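Local coordinates for SUMO-1 cysteine protease S273R (African swine fever virus pig/Kenya/KEN-50/1950, PDB 6LJ9), which acts as a cysteine protease that probably matures the viral pp220 and pp62 polyproteins into core-shell proteins and dampens host immune responses, at residues B[9-13]-B[267-272]; B[72-78]-B[95-99]; B[83-88]-B[263-267]; B[182-186]-B[200-205]. All blocks are in the same frame, centred on the assembly; numbering follows the deposited sequence.

Interaction 1 (B[9-13]-B[267-272])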
loop_
_atom_site.group_PDB
_atom_site.type_symbol
_atom_site.label_atom_id
_atom_site.label_comp_id
_atom_site.label_asym_id
_atom_site.label_seq_id
_atom_site.Cartn_x
_atom_site.Cartn_y
_atom_site.Cartn_z
ATOM N N SER B 9 -11.057 -9.302 -1.137
ATOM C CA SER B 9 -12.438 -8.845 -1.078
ATOM C C SER B 9 -13.340 -9.913 -0.464
ATOM O O SER B 9 -12.925 -11.044 -0.199
ATOM C CB SER B 9 -12.938 -8.461 -2.467
ATOM O OG SER B 9 -12.814 -9.546 -3.367
ATOM N N SER B 10 -14.596 -9.539 -0.249
ATOM C CA SER B 10 -15.562 -10.401 0.412
ATOM C C SER B 10 -16.943 -10.067 -0.124
ATOM O O SER B 10 -17.142 -9.004 -0.726
ATOM C CB SER B 10 -15.514 -10.224 1.937
ATOM O OG SER B 10 -16.114 -9.001 2.331
ATOM N N PRO B 11 -17.921 -10.961 0.059
ATOM C CA PRO B 11 -19.287 -10.672 -0.402
ATOM C C PRO B 11 -20.004 -9.588 0.390
ATOM O O PRO B 11 -21.166 -9.297 0.084
ATOM C CB PRO B 11 -20.006 -12.024 -0.242
ATOM C CG PRO B 11 -18.911 -13.039 -0.195
ATOM C CD PRO B 11 -17.775 -12.360 0.493
ATOM N N SER B 12 -19.368 -8.987 1.394
ATOM C CA SER B 12 -20.017 -7.931 2.160
ATOM C C SER B 12 -20.303 -6.726 1.272
ATOM O O SER B 12 -19.532 -6.408 0.364
ATOM C CB SER B 12 -19.140 -7.518 3.343
ATOM O OG SER B 12 -19.656 -6.365 3.987
ATOM N N GLU B 13 -21.427 -6.060 1.530
ATOM C CA GLU B 13 -21.806 -4.882 0.765
ATOM C C GLU B 13 -21.262 -3.588 1.357
ATOM O O GLU B 13 -21.455 -2.523 0.761
ATOM C CB GLU B 13 -23.331 -4.789 0.640
ATOM C CG GLU B 13 -24.052 -4.449 1.933
ATOM C CD GLU B 13 -25.500 -4.063 1.704
ATOM O OE1 GLU B 13 -25.932 -4.044 0.531
ATOM O OE2 GLU B 13 -26.205 -3.774 2.693
ATOM N N THR B 267 -20.825 -10.558 -6.325
ATOM C CA THR B 267 -21.174 -10.301 -4.934
ATOM C C THR B 267 -20.058 -9.582 -4.186
ATOM O O THR B 267 -20.315 -8.992 -3.130
ATOM C CB THR B 267 -21.520 -11.611 -4.221
ATOM O OG1 THR B 267 -20.338 -12.409 -4.077
ATOM C CG2 THR B 267 -22.557 -12.391 -5.018
ATOM N N HIS B 268 -18.830 -9.624 -4.703
ATOM C CA HIS B 268 -17.732 -8.854 -4.136
ATOM C C HIS B 268 -17.685 -7.423 -4.653
ATOM O O HIS B 268 -17.014 -6.581 -4.045
ATOM C CB HIS B 268 -16.389 -9.530 -4.437
ATOM C CG HIS B 268 -16.199 -10.844 -3.743
ATOM N ND1 HIS B 268 -15.008 -11.202 -3.148
ATOM C CD2 HIS B 268 -17.041 -11.887 -3.559
ATOM C CE1 HIS B 268 -15.127 -12.407 -2.621
ATOM N NE2 HIS B 268 -16.351 -12.845 -2.856
ATOM N N LEU B 269 -18.381 -7.130 -5.750
ATOM C CA LEU B 269 -18.287 -5.831 -6.405
ATOM C C LEU B 269 -19.389 -4.872 -5.968
ATOM O O LEU B 269 -19.112 -3.718 -5.628
ATOM C CB LEU B 269 -18.332 -6.008 -7.926
ATOM C CG LEU B 269 -17.101 -6.599 -8.613
ATOM C CD1 LEU B 269 -17.395 -6.915 -10.072
ATOM C CD2 LEU B 269 -15.930 -5.641 -8.499
ATOM N N PHE B 270 -20.637 -5.330 -5.975
ATOM C CA PHE B 270 -21.782 -4.445 -5.848
ATOM C C PHE B 270 -22.541 -4.709 -4.557
ATOM O O PHE B 270 -22.440 -5.780 -3.951
ATOM C CB PHE B 270 -22.728 -4.600 -7.044
ATOM C CG PHE B 270 -22.036 -4.527 -8.373
ATOM C CD1 PHE B 270 -21.435 -3.351 -8.790
ATOM C CD2 PHE B 270 -21.985 -5.633 -9.205
ATOM C CE1 PHE B 270 -20.795 -3.279 -10.013
ATOM C CE2 PHE B 270 -21.348 -5.567 -10.429
ATOM C CZ PHE B 270 -20.752 -4.388 -10.834
ATOM N N ARG B 271 -23.309 -3.704 -4.149
ATOM C CA ARG B 271 -24.195 -3.803 -3.004
ATOM C C ARG B 271 -25.551 -4.351 -3.437
ATOM O O ARG B 271 -25.857 -4.471 -4.625
ATOM C CB ARG B 271 -24.360 -2.439 -2.330
ATOM C CG ARG B 271 -24.977 -1.368 -3.219
ATOM C CD ARG B 271 -25.436 -0.166 -2.403
ATOM N NE ARG B 271 -26.045 0.867 -3.237
ATOM C CZ ARG B 271 -25.438 1.994 -3.597
ATOM N NH1 ARG B 271 -24.199 2.242 -3.191
ATOM N NH2 ARG B 271 -26.071 2.876 -4.357
ATOM N N ILE B 272 -26.374 -4.689 -2.446
ATOM C CA ILE B 272 -27.706 -5.235 -2.691
ATOM C C ILE B 272 -28.651 -4.052 -2.888
ATOM O O ILE B 272 -29.132 -3.457 -1.924
ATOM C CB ILE B 272 -28.166 -6.145 -1.549
ATOM C CG1 ILE B 272 -27.092 -7.193 -1.250
ATOM C CG2 ILE B 272 -29.477 -6.823 -1.905
ATOM C CD1 ILE B 272 -27.303 -7.931 0.050
#
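Glu13 OE1 is gripped by two groups: the backbone N of Ile272 reaches it at 3.1 Å, with an N-H...O angle of 164° and an approach almost in line with the carboxylate C-O bond, and Ser49 OG forms a second hydrogen bond to it. The contact ties a loop near the N-terminus to the end of helix 259-269 and the short strand 270-271, so that residues near both ends of the chain meet in this Ulp1-family protease. On its way to Ile272 the extended glutamate passes over Arg271, where OE1 lies 3.6 Å from Arg271 CB; the guanidinium itself leads elsewhere. At the other end of the contact His268 is held both at its edge and over a face. Ser9 OG meets ND1 in the ring plane, hydrogen-bonded at 2.8 Å, while the Ser10-Pro11 peptide lies across one face, with Ser10 C 3.7 Å above the ring centre. The imidazole swings under this peptide because CG stands anti to the carbonyl carbon (chi1 -67°). Pro11 runs alongside the ring in the same direction, its CD 3.7 Å from His268 NE2. Between the backbones two weak CA-H...O contacts run in opposite senses: His268 CA approaches Ser10 O at 3.5 Å, and Pro11 CA approaches Thr267 O at 3.4 Å.

Interaction 2 (B[72-78]-B[95-99])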
loop_
_atom_site.group_PDB
_atom_site.type_symbol
_atom_site.label_atom_id
_atom_site.label_comp_id
_atom_site.label_asym_id
_atom_site.label_seq_id
_atom_site.Cartn_x
_atom_site.Cartn_y
_atom_site.Cartn_z
ATOM N N LEU B 72 -24.709 5.966 1.150
ATOM C CA LEU B 72 -24.566 4.995 0.072
ATOM C C LEU B 72 -23.271 5.192 -0.705
ATOM O O LEU B 72 -22.675 4.213 -1.169
ATOM C CB LEU B 72 -25.764 5.084 -0.874
ATOM C CG LEU B 72 -27.090 4.493 -0.396
ATOM C CD1 LEU B 72 -28.226 4.967 -1.284
ATOM C CD2 LEU B 72 -27.018 2.973 -0.390
ATOM N N GLU B 73 -22.817 6.438 -0.857
ATOM C CA GLU B 73 -21.630 6.698 -1.665
ATOM C C GLU B 73 -20.336 6.485 -0.890
ATOM O O GLU B 73 -19.299 6.204 -1.500
ATOM C CB GLU B 73 -21.662 8.124 -2.219
ATOM C CG GLU B 73 -22.838 8.423 -3.132
ATOM C CD GLU B 73 -22.661 9.719 -3.901
ATOM O OE1 GLU B 73 -22.309 9.656 -5.099
ATOM O OE2 GLU B 73 -22.863 10.798 -3.307
ATOM N N THR B 74 -20.367 6.612 0.439
ATOM C CA THR B 74 -19.147 6.585 1.233
ATOM C C THR B 74 -18.964 5.323 2.065
ATOM O O THR B 74 -17.822 4.987 2.390
ATOM C CB THR B 74 -19.095 7.798 2.174
ATOM O OG1 THR B 74 -20.220 7.767 3.062
ATOM C CG2 THR B 74 -19.119 9.093 1.377
ATOM N N ARG B 75 -20.041 4.623 2.417
ATOM C CA ARG B 75 -19.942 3.460 3.286
ATOM C C ARG B 75 -20.467 2.176 2.658
ATOM O O ARG B 75 -20.446 1.131 3.319
ATOM C CB ARG B 75 -20.680 3.719 4.606
ATOM C CG ARG B 75 -20.107 4.872 5.414
ATOM C CD ARG B 75 -20.744 4.951 6.791
ATOM N NE ARG B 75 -20.473 3.759 7.589
ATOM C CZ ARG B 75 -19.460 3.644 8.442
ATOM N NH1 ARG B 75 -18.617 4.653 8.614
ATOM N NH2 ARG B 75 -19.291 2.521 9.127
ATOM N N PHE B 76 -20.934 2.217 1.414
ATOM C CA PHE B 76 -21.396 1.031 0.714
ATOM C C PHE B 76 -20.645 0.881 -0.601
ATOM O O PHE B 76 -20.056 1.834 -1.119
ATOM C CB PHE B 76 -22.905 1.088 0.438
ATOM C CG PHE B 76 -23.756 0.892 1.659
ATOM C CD1 PHE B 76 -24.051 1.958 2.493
ATOM C CD2 PHE B 76 -24.273 -0.356 1.966
ATOM C CE1 PHE B 76 -24.838 1.783 3.615
ATOM C CE2 PHE B 76 -25.062 -0.538 3.086
ATOM C CZ PHE B 76 -25.345 0.533 3.912
ATOM N N LYS B 77 -20.669 -0.336 -1.136
ATOM C CA LYS B 77 -20.112 -0.568 -2.457
ATOM C C LYS B 77 -21.035 0.024 -3.521
ATOM O O LYS B 77 -22.182 0.396 -3.257
ATOM C CB LYS B 77 -19.892 -2.061 -2.693
ATOM C CG LYS B 77 -18.781 -2.661 -1.846
ATOM C CD LYS B 77 -18.645 -4.158 -2.075
ATOM C CE LYS B 77 -17.448 -4.723 -1.323
ATOM N NZ LYS B 77 -17.383 -6.210 -1.405
ATOM N N ALA B 78 -20.515 0.115 -4.742
ATOM C CA ALA B 78 -21.269 0.719 -5.826
ATOM C C ALA B 78 -22.482 -0.140 -6.182
ATOM O O ALA B 78 -22.449 -1.365 -6.042
ATOM C CB ALA B 78 -20.384 0.900 -7.055
ATOM N N GLU B 95 -17.427 3.801 -10.734
ATOM C CA GLU B 95 -17.684 3.925 -9.306
ATOM C C GLU B 95 -17.039 2.807 -8.497
ATOM O O GLU B 95 -16.826 2.975 -7.293
ATOM C CB GLU B 95 -19.192 3.963 -9.060
ATOM C CG GLU B 95 -19.878 5.149 -9.720
ATOM C CD GLU B 95 -21.383 4.996 -9.783
ATOM O OE1 GLU B 95 -21.913 4.069 -9.136
ATOM O OE2 GLU B 95 -22.036 5.800 -10.482
ATOM N N THR B 96 -16.720 1.675 -9.129
ATOM C CA THR B 96 -16.010 0.610 -8.428
ATOM C C THR B 96 -14.525 0.933 -8.297
ATOM O O THR B 96 -13.942 0.782 -7.217
ATOM C CB THR B 96 -16.208 -0.725 -9.152
ATOM O OG1 THR B 96 -17.585 -1.114 -9.073
ATOM C CG2 THR B 96 -15.342 -1.811 -8.527
ATOM N N LEU B 97 -13.901 1.385 -9.388
ATOM C CA LEU B 97 -12.481 1.723 -9.345
ATOM C C LEU B 97 -12.221 2.945 -8.475
ATOM O O LEU B 97 -11.148 3.057 -7.871
ATOM C CB LEU B 97 -11.950 1.952 -10.760
ATOM C CG LEU B 97 -12.012 0.745 -11.700
ATOM C CD1 LEU B 97 -11.375 1.082 -13.038
ATOM C CD2 LEU B 97 -11.336 -0.462 -11.068
ATOM N N GLN B 98 -13.184 3.868 -8.400
ATOM C CA GLN B 98 -13.051 4.999 -7.488
ATOM C C GLN B 98 -13.045 4.551 -6.032
ATOM O O GLN B 98 -12.391 5.182 -5.195
ATOM C CB GLN B 98 -14.175 6.006 -7.730
ATOM C CG GLN B 98 -14.007 6.841 -8.989
ATOM C CD GLN B 98 -15.210 7.722 -9.264
ATOM O OE1 GLN B 98 -16.352 7.320 -9.045
ATOM N NE2 GLN B 98 -14.958 8.935 -9.742
ATOM N N ARG B 99 -13.761 3.471 -5.707
ATOM C CA ARG B 99 -13.768 2.976 -4.334
ATOM C C ARG B 99 -12.490 2.213 -4.007
ATOM O O ARG B 99 -11.997 2.278 -2.874
ATOM C CB ARG B 99 -14.991 2.089 -4.097
ATOM C CG ARG B 99 -16.281 2.859 -3.864
ATOM C CD ARG B 99 -17.493 1.941 -3.876
ATOM N NE ARG B 99 -18.694 2.631 -3.413
ATOM C CZ ARG B 99 -19.434 3.437 -4.168
ATOM N NH1 ARG B 99 -19.096 3.660 -5.431
ATOM N NH2 ARG B 99 -20.508 4.023 -3.659
HETATM O O HOH W 1 -18.159 -1.325 -6.079
#
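Where the chain leaves helix 68-75 it passes helix 90-103 at Ala78, with Ala78 CA 5.9 Å from Thr96 CA; only there do the two backbones come close. One long arginine joins helix 68-75 and the residues after it to helix 90-103, bonding backbone carbonyls at and just beyond the C-terminal end of the first helix, away from the probable catalytic residues. Arg99 spans the contact with a chain extended from CG to NE (chi2 and chi3 both 170°). Its NE donates to Phe76 O at 2.8 Å, in the carbonyl plane and on a lone pair, with an N-H...O angle of 155°. NH2 adds weak bonds to the same oxygen and to Leu72 O, the latter at 3.3 Å near the guanidinium plane. Gathered toward the end of a helix, these carbonyls would be expected to favour the positive charge. NH1 turns back to its own helix and donates to Glu95 O at 3.0 Å, which fixes the rotation of the planar group. One guanidinium face is covered by the peptide of Lys77 and Ala78, the Ala78 N standing 3.4 Å above the plane, toward its rim. The Ala78 side chain is directed at the helix, and its CB touches Glu95 CB at 3.9 Å. Beside it, a water accepts from Ala78 N and donates to Thr96 OG1, each at 3.1 Å; Thr96 OG1 is also hydrogen-bonded to Asn92 O.

Interaction 3 (B[83-88]-B[263-267])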
loop_
_atom_site.group_PDB
_atom_site.type_symbol
_atom_site.label_atom_id
_atom_site.label_comp_id
_atom_site.label_asym_id
_atom_site.label_seq_id
_atom_site.Cartn_x
_atom_site.Cartn_y
_atom_site.Cartn_z
ATOM N N ASN B 83 -26.565 -9.869 -8.236
ATOM C CA ASN B 83 -27.108 -11.224 -8.234
ATOM C C ASN B 83 -27.817 -11.568 -9.538
ATOM O O ASN B 83 -28.690 -12.441 -9.559
ATOM C CB ASN B 83 -28.048 -11.420 -7.047
ATOM C CG ASN B 83 -27.299 -11.615 -5.745
ATOM O OD1 ASN B 83 -26.421 -12.472 -5.645
ATOM N ND2 ASN B 83 -27.634 -10.811 -4.741
ATOM N N ASN B 84 -27.465 -10.890 -10.625
ATOM C CA ASN B 84 -27.909 -11.262 -11.958
ATOM C C ASN B 84 -26.724 -11.118 -12.900
ATOM O O ASN B 84 -25.671 -10.594 -12.530
ATOM C CB ASN B 84 -29.103 -10.415 -12.424
ATOM C CG ASN B 84 -28.774 -8.937 -12.508
ATOM O OD1 ASN B 84 -28.285 -8.457 -13.530
ATOM N ND2 ASN B 84 -29.057 -8.204 -11.436
ATOM N N THR B 85 -26.897 -11.597 -14.129
ATOM C CA THR B 85 -25.819 -11.619 -15.105
ATOM C C THR B 85 -25.860 -10.416 -16.046
ATOM O O THR B 85 -25.223 -10.438 -17.106
ATOM C CB THR B 85 -25.857 -12.937 -15.886
ATOM O OG1 THR B 85 -24.579 -13.185 -16.486
ATOM C CG2 THR B 85 -26.925 -12.908 -16.960
ATOM N N GLY B 86 -26.580 -9.361 -15.667
ATOM C CA GLY B 86 -26.659 -8.184 -16.513
ATOM C C GLY B 86 -25.293 -7.579 -16.771
ATOM O O GLY B 86 -24.376 -7.678 -15.953
ATOM N N LEU B 87 -25.164 -6.940 -17.931
ATOM C CA LEU B 87 -23.881 -6.398 -18.347
ATOM C C LEU B 87 -23.524 -5.158 -17.538
ATOM O O LEU B 87 -24.387 -4.359 -17.159
ATOM C CB LEU B 87 -23.896 -6.049 -19.834
ATOM C CG LEU B 87 -24.284 -7.160 -20.812
ATOM C CD1 LEU B 87 -23.911 -6.773 -22.234
ATOM C CD2 LEU B 87 -23.633 -8.475 -20.424
ATOM N N LEU B 88 -22.230 -5.002 -17.285
ATOM C CA LEU B 88 -21.720 -3.846 -16.564
ATOM C C LEU B 88 -21.714 -2.615 -17.459
ATOM O O LEU B 88 -21.410 -2.695 -18.653
ATOM C CB LEU B 88 -20.305 -4.127 -16.050
ATOM C CG LEU B 88 -20.167 -4.542 -14.586
ATOM C CD1 LEU B 88 -21.141 -5.655 -14.233
ATOM C CD2 LEU B 88 -18.738 -4.970 -14.289
ATOM N N TYR B 263 -18.993 -14.905 -11.767
ATOM C CA TYR B 263 -20.356 -14.592 -11.355
ATOM C C TYR B 263 -20.442 -14.423 -9.845
ATOM O O TYR B 263 -21.180 -13.564 -9.349
ATOM C CB TYR B 263 -21.319 -15.677 -11.831
ATOM C CG TYR B 263 -22.765 -15.387 -11.494
ATOM C CD1 TYR B 263 -23.506 -14.487 -12.249
ATOM C CD2 TYR B 263 -23.389 -16.010 -10.421
ATOM C CE1 TYR B 263 -24.827 -14.216 -11.945
ATOM C CE2 TYR B 263 -24.710 -15.746 -10.109
ATOM C CZ TYR B 263 -25.424 -14.848 -10.876
ATOM O OH TYR B 263 -26.739 -14.580 -10.572
ATOM N N LYS B 264 -19.691 -15.235 -9.096
ATOM C CA LYS B 264 -19.616 -15.047 -7.652
ATOM C C LYS B 264 -18.865 -13.770 -7.298
ATOM O O LYS B 264 -19.098 -13.192 -6.230
ATOM C CB LYS B 264 -18.948 -16.254 -6.995
ATOM C CG LYS B 264 -19.756 -17.539 -7.078
ATOM C CD LYS B 264 -19.011 -18.697 -6.432
ATOM C CE LYS B 264 -19.830 -19.976 -6.479
ATOM N NZ LYS B 264 -19.084 -21.134 -5.913
ATOM N N PHE B 265 -17.968 -13.316 -8.177
ATOM C CA PHE B 265 -17.249 -12.072 -7.937
ATOM C C PHE B 265 -18.166 -10.858 -8.007
ATOM O O PHE B 265 -17.807 -9.795 -7.487
ATOM C CB PHE B 265 -16.100 -11.929 -8.938
ATOM C CG PHE B 265 -15.224 -10.735 -8.691
ATOM C CD1 PHE B 265 -14.530 -10.605 -7.499
ATOM C CD2 PHE B 265 -15.085 -9.747 -9.652
ATOM C CE1 PHE B 265 -13.722 -9.509 -7.266
ATOM C CE2 PHE B 265 -14.275 -8.650 -9.425
ATOM C CZ PHE B 265 -13.594 -8.532 -8.230
ATOM N N ARG B 266 -19.340 -10.991 -8.634
ATOM C CA ARG B 266 -20.312 -9.905 -8.626
ATOM C C ARG B 266 -20.751 -9.559 -7.210
ATOM O O ARG B 266 -21.023 -8.390 -6.911
ATOM C CB ARG B 266 -21.526 -10.276 -9.478
ATOM C CG ARG B 266 -21.249 -10.376 -10.970
ATOM C CD ARG B 266 -22.478 -10.876 -11.715
ATOM N NE ARG B 266 -22.295 -10.859 -13.164
ATOM C CZ ARG B 266 -22.715 -9.880 -13.959
ATOM N NH1 ARG B 266 -23.346 -8.833 -13.445
ATOM N NH2 ARG B 266 -22.507 -9.948 -15.266
ATOM N N THR B 267 -20.825 -10.558 -6.325
ATOM C CA THR B 267 -21.174 -10.301 -4.934
ATOM C C THR B 267 -20.058 -9.582 -4.186
ATOM O O THR B 267 -20.315 -8.992 -3.130
ATOM C CB THR B 267 -21.520 -11.611 -4.221
ATOM O OG1 THR B 267 -20.338 -12.409 -4.077
ATOM C CG2 THR B 267 -22.557 -12.391 -5.018
#
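Helix 259-269, near the C-terminal end of the protease, sends Arg266 into the curve of the loop 83-88, and the loop backbone lies over one face of the guanidinium and meets its NH1/NH2 edge. NH1 and NH2 grip Gly86 O end-on, at 2.9 Å and 3.0 Å with N-H...O angles of 144° and 140°; this oxygen sits close to the guanidinium plane, but NH2 lies above the carbonyl plane while NH1 lies in it. Over one face of the group comes Thr85 CA, 3.7 Å above its centre. The bend that presents Gly86 O in this way is an Asx turn, closed by a 2.9 Å hydrogen bond from Gly86 N to Asn84 OD1. Arg266 NE forms a salt bridge with Glu231, next to Cys232, the probable nucleophile, and NH1 has a further acceptor in Pro81 O. Thr85 OG1 also turns to that region, bonding to Thr230 and Glu231. One turn back along the helix, Tyr263 meets the loop with its ring edge: CE1 is 3.8 Å from Asn84 C. With CG anti to the backbone N (chi1 -177°) the ring reaches across to the loop, taking OH to 3.1 Å from Asn83 O. Asn83 OD1 approaches Thr267 CG2 at 3.9 Å, the two side chains crossing nearly at right angles.

Interaction 4 (B[182-186]-B[200-205])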
loop_
_atom_site.group_PDB
_atom_site.type_symbol
_atom_site.label_atom_id
_atom_site.label_comp_id
_atom_site.label_asym_id
_atom_site.label_seq_id
_atom_site.Cartn_x
_atom_site.Cartn_y
_atom_site.Cartn_z
ATOM N N SER B 182 5.484 -3.563 -15.955
ATOM C CA SER B 182 4.750 -4.228 -17.019
ATOM C C SER B 182 3.494 -3.444 -17.363
ATOM O O SER B 182 2.794 -2.947 -16.476
ATOM C CB SER B 182 4.376 -5.662 -16.624
ATOM O OG SER B 182 3.616 -5.680 -15.428
ATOM N N ILE B 183 3.225 -3.333 -18.660
ATOM C CA ILE B 183 1.980 -2.786 -19.181
ATOM C C ILE B 183 1.167 -3.963 -19.698
ATOM O O ILE B 183 1.593 -4.659 -20.627
ATOM C CB ILE B 183 2.236 -1.748 -20.283
ATOM C CG1 ILE B 183 3.151 -0.639 -19.758
ATOM C CG2 ILE B 183 0.927 -1.166 -20.783
ATOM C CD1 ILE B 183 3.802 0.180 -20.847
ATOM N N GLU B 184 0.009 -4.199 -19.088
ATOM C CA GLU B 184 -0.730 -5.439 -19.277
ATOM C C GLU B 184 -2.081 -5.169 -19.925
ATOM O O GLU B 184 -2.781 -4.220 -19.558
ATOM C CB GLU B 184 -0.920 -6.158 -17.939
ATOM C CG GLU B 184 0.369 -6.312 -17.147
ATOM C CD GLU B 184 0.125 -6.711 -15.706
ATOM O OE1 GLU B 184 -1.009 -7.118 -15.384
ATOM O OE2 GLU B 184 1.069 -6.611 -14.894
ATOM N N TYR B 185 -2.435 -6.015 -20.891
ATOM C CA TYR B 185 -3.739 -5.999 -21.541
ATOM C C TYR B 185 -4.368 -7.372 -21.365
ATOM O O TYR B 185 -3.831 -8.370 -21.860
ATOM C CB TYR B 185 -3.613 -5.643 -23.026
ATOM C CG TYR B 185 -4.895 -5.795 -23.821
ATOM C CD1 TYR B 185 -5.223 -7.005 -24.424
ATOM C CD2 TYR B 185 -5.772 -4.731 -23.976
ATOM C CE1 TYR B 185 -6.387 -7.151 -25.152
ATOM C CE2 TYR B 185 -6.941 -4.868 -24.706
ATOM C CZ TYR B 185 -7.244 -6.082 -25.290
ATOM O OH TYR B 185 -8.402 -6.236 -26.018
ATOM N N PHE B 186 -5.496 -7.427 -20.664
ATOM C CA PHE B 186 -6.185 -8.680 -20.383
ATOM C C PHE B 186 -7.504 -8.716 -21.142
ATOM O O PHE B 186 -8.351 -7.834 -20.967
ATOM C CB PHE B 186 -6.424 -8.854 -18.883
ATOM C CG PHE B 186 -7.265 -10.050 -18.544
ATOM C CD1 PHE B 186 -6.771 -11.333 -18.721
ATOM C CD2 PHE B 186 -8.548 -9.895 -18.049
ATOM C CE1 PHE B 186 -7.544 -12.437 -18.412
ATOM C CE2 PHE B 186 -9.325 -10.993 -17.736
ATOM C CZ PHE B 186 -8.822 -12.267 -17.918
ATOM N N TRP B 200 -1.002 2.799 -27.669
ATOM C CA TRP B 200 -1.053 3.367 -26.327
ATOM C C TRP B 200 -0.080 2.660 -25.389
ATOM O O TRP B 200 0.628 3.315 -24.615
ATOM C CB TRP B 200 -2.478 3.295 -25.778
ATOM C CG TRP B 200 -2.637 3.946 -24.438
ATOM C CD1 TRP B 200 -2.985 5.242 -24.193
ATOM C CD2 TRP B 200 -2.452 3.331 -23.158
ATOM N NE1 TRP B 200 -3.029 5.473 -22.839
ATOM C CE2 TRP B 200 -2.705 4.316 -22.182
ATOM C CE3 TRP B 200 -2.096 2.044 -22.741
ATOM C CZ2 TRP B 200 -2.614 4.054 -20.815
ATOM C CZ3 TRP B 200 -2.007 1.786 -21.384
ATOM C CH2 TRP B 200 -2.265 2.787 -20.438
HETATM N N MSE B 201 -0.034 1.332 -25.440
HETATM C CA MSE B 201 0.892 0.563 -24.613
HETATM C C MSE B 201 2.342 0.893 -24.959
HETATM O O MSE B 201 3.196 0.980 -24.079
HETATM C CB MSE B 201 0.642 -0.938 -24.778
HETATM C CG MSE B 201 -0.749 -1.384 -24.359
HETATM SE SE MSE B 201 -1.081 -3.273 -24.707
HETATM C CE MSE B 201 0.191 -4.036 -23.445
ATOM N N GLU B 202 2.609 1.077 -26.254
ATOM C CA GLU B 202 3.953 1.446 -26.683
ATOM C C GLU B 202 4.317 2.851 -26.217
ATOM O O GLU B 202 5.455 3.097 -25.799
ATOM C CB GLU B 202 4.064 1.337 -28.204
ATOM C CG GLU B 202 4.077 -0.086 -28.736
ATOM C CD GLU B 202 5.228 -0.903 -28.185
ATOM O OE1 GLU B 202 4.969 -1.968 -27.587
ATOM O OE2 GLU B 202 6.390 -0.476 -28.343
ATOM N N ARG B 203 3.366 3.786 -26.279
ATOM C CA ARG B 203 3.642 5.153 -25.847
ATOM C C ARG B 203 3.933 5.211 -24.352
ATOM O O ARG B 203 4.821 5.950 -23.912
ATOM C CB ARG B 203 2.466 6.064 -26.208
ATOM C CG ARG B 203 2.749 7.559 -26.076
ATOM C CD ARG B 203 2.350 8.107 -24.707
ATOM N NE ARG B 203 0.912 8.004 -24.472
ATOM C CZ ARG B 203 0.033 8.954 -24.778
ATOM N NH1 ARG B 203 0.443 10.090 -25.328
ATOM N NH2 ARG B 203 -1.258 8.773 -24.529
ATOM N N VAL B 204 3.192 4.437 -23.554
ATOM C CA VAL B 204 3.436 4.405 -22.114
ATOM C C VAL B 204 4.791 3.778 -21.811
ATOM O O VAL B 204 5.472 4.183 -20.859
ATOM C CB VAL B 204 2.291 3.659 -21.401
ATOM C CG1 VAL B 204 2.574 3.527 -19.913
ATOM C CG2 VAL B 204 0.969 4.380 -21.624
ATOM N N LYS B 205 5.215 2.798 -22.614
ATOM C CA LYS B 205 6.505 2.155 -22.385
ATOM C C LYS B 205 7.658 3.136 -22.569
ATOM O O LYS B 205 8.605 3.142 -21.773
ATOM C CB LYS B 205 6.666 0.956 -23.318
ATOM C CG LYS B 205 8.018 0.267 -23.221
ATOM C CD LYS B 205 8.104 -0.917 -24.170
ATOM C CE LYS B 205 9.494 -1.529 -24.163
ATOM N NZ LYS B 205 9.585 -2.696 -25.083
#
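Ile183 directs its side chain from the strand toward helix 200-205, and beyond CB it forks into two branches, CG2 on the Met201 side chain and CD1 on the helix backbone and Val204. The CG2 branch lies against Met201, a selenomethionine, 4.0 Å from its CG, and also approaches Trp200 CZ3 at 4.2 Å. The other branch continues through CG1, which is anti to the carbonyl carbon (chi1 -56°), and carries CD1 onto the helix backbone, 3.4 Å from Met201 O and 3.5 Å from Lys205 N. CD1 also packs on Val204 CG1 at 3.7 Å. Strand 182-186 and helix 200-205 run nearly antiparallel, at 168° with their axes 9.4 Å apart, as the first two elements of a beta-alpha-beta unit that strand 215-220 completes in the mixed sheet. Met201 slides past Ile183 in the opposite direction, and its bend at chi3 (66°) folds the terminal CE back to 3.2 Å from Ile183 O. Its selenium rests on Tyr185 CB. Beyond CB the tyrosine leads away from the helix to the catalytic region, where its OH makes a weak hydrogen bond with Asn187, an inferred active-site residue.

In the fold
Interactions 1, 2 and 3 form one cluster around helix 259-269 and strand 270-271. Interactions 1 and 2, with centres 11 Å apart, meet at Lys77, whose NZ lies 2.7 Å from His268 O and 2.8 Å from Ser12 O. Interactions 1 and 3 share Thr267, and Phe270 CZ touches Leu88 CD1 at 3.6 Å. Interaction 4 stands apart, its centre about 30 Å from that of interaction 1 and across the centre of the chain. The catalytic site is approached from both groups: the side chain of Leu88 in interaction 3 is about 7 Å from that of the probable nucleophile Cys232, while the side chain of Tyr185 in interaction 4 lies about 6 Å from that of the probable catalytic His168.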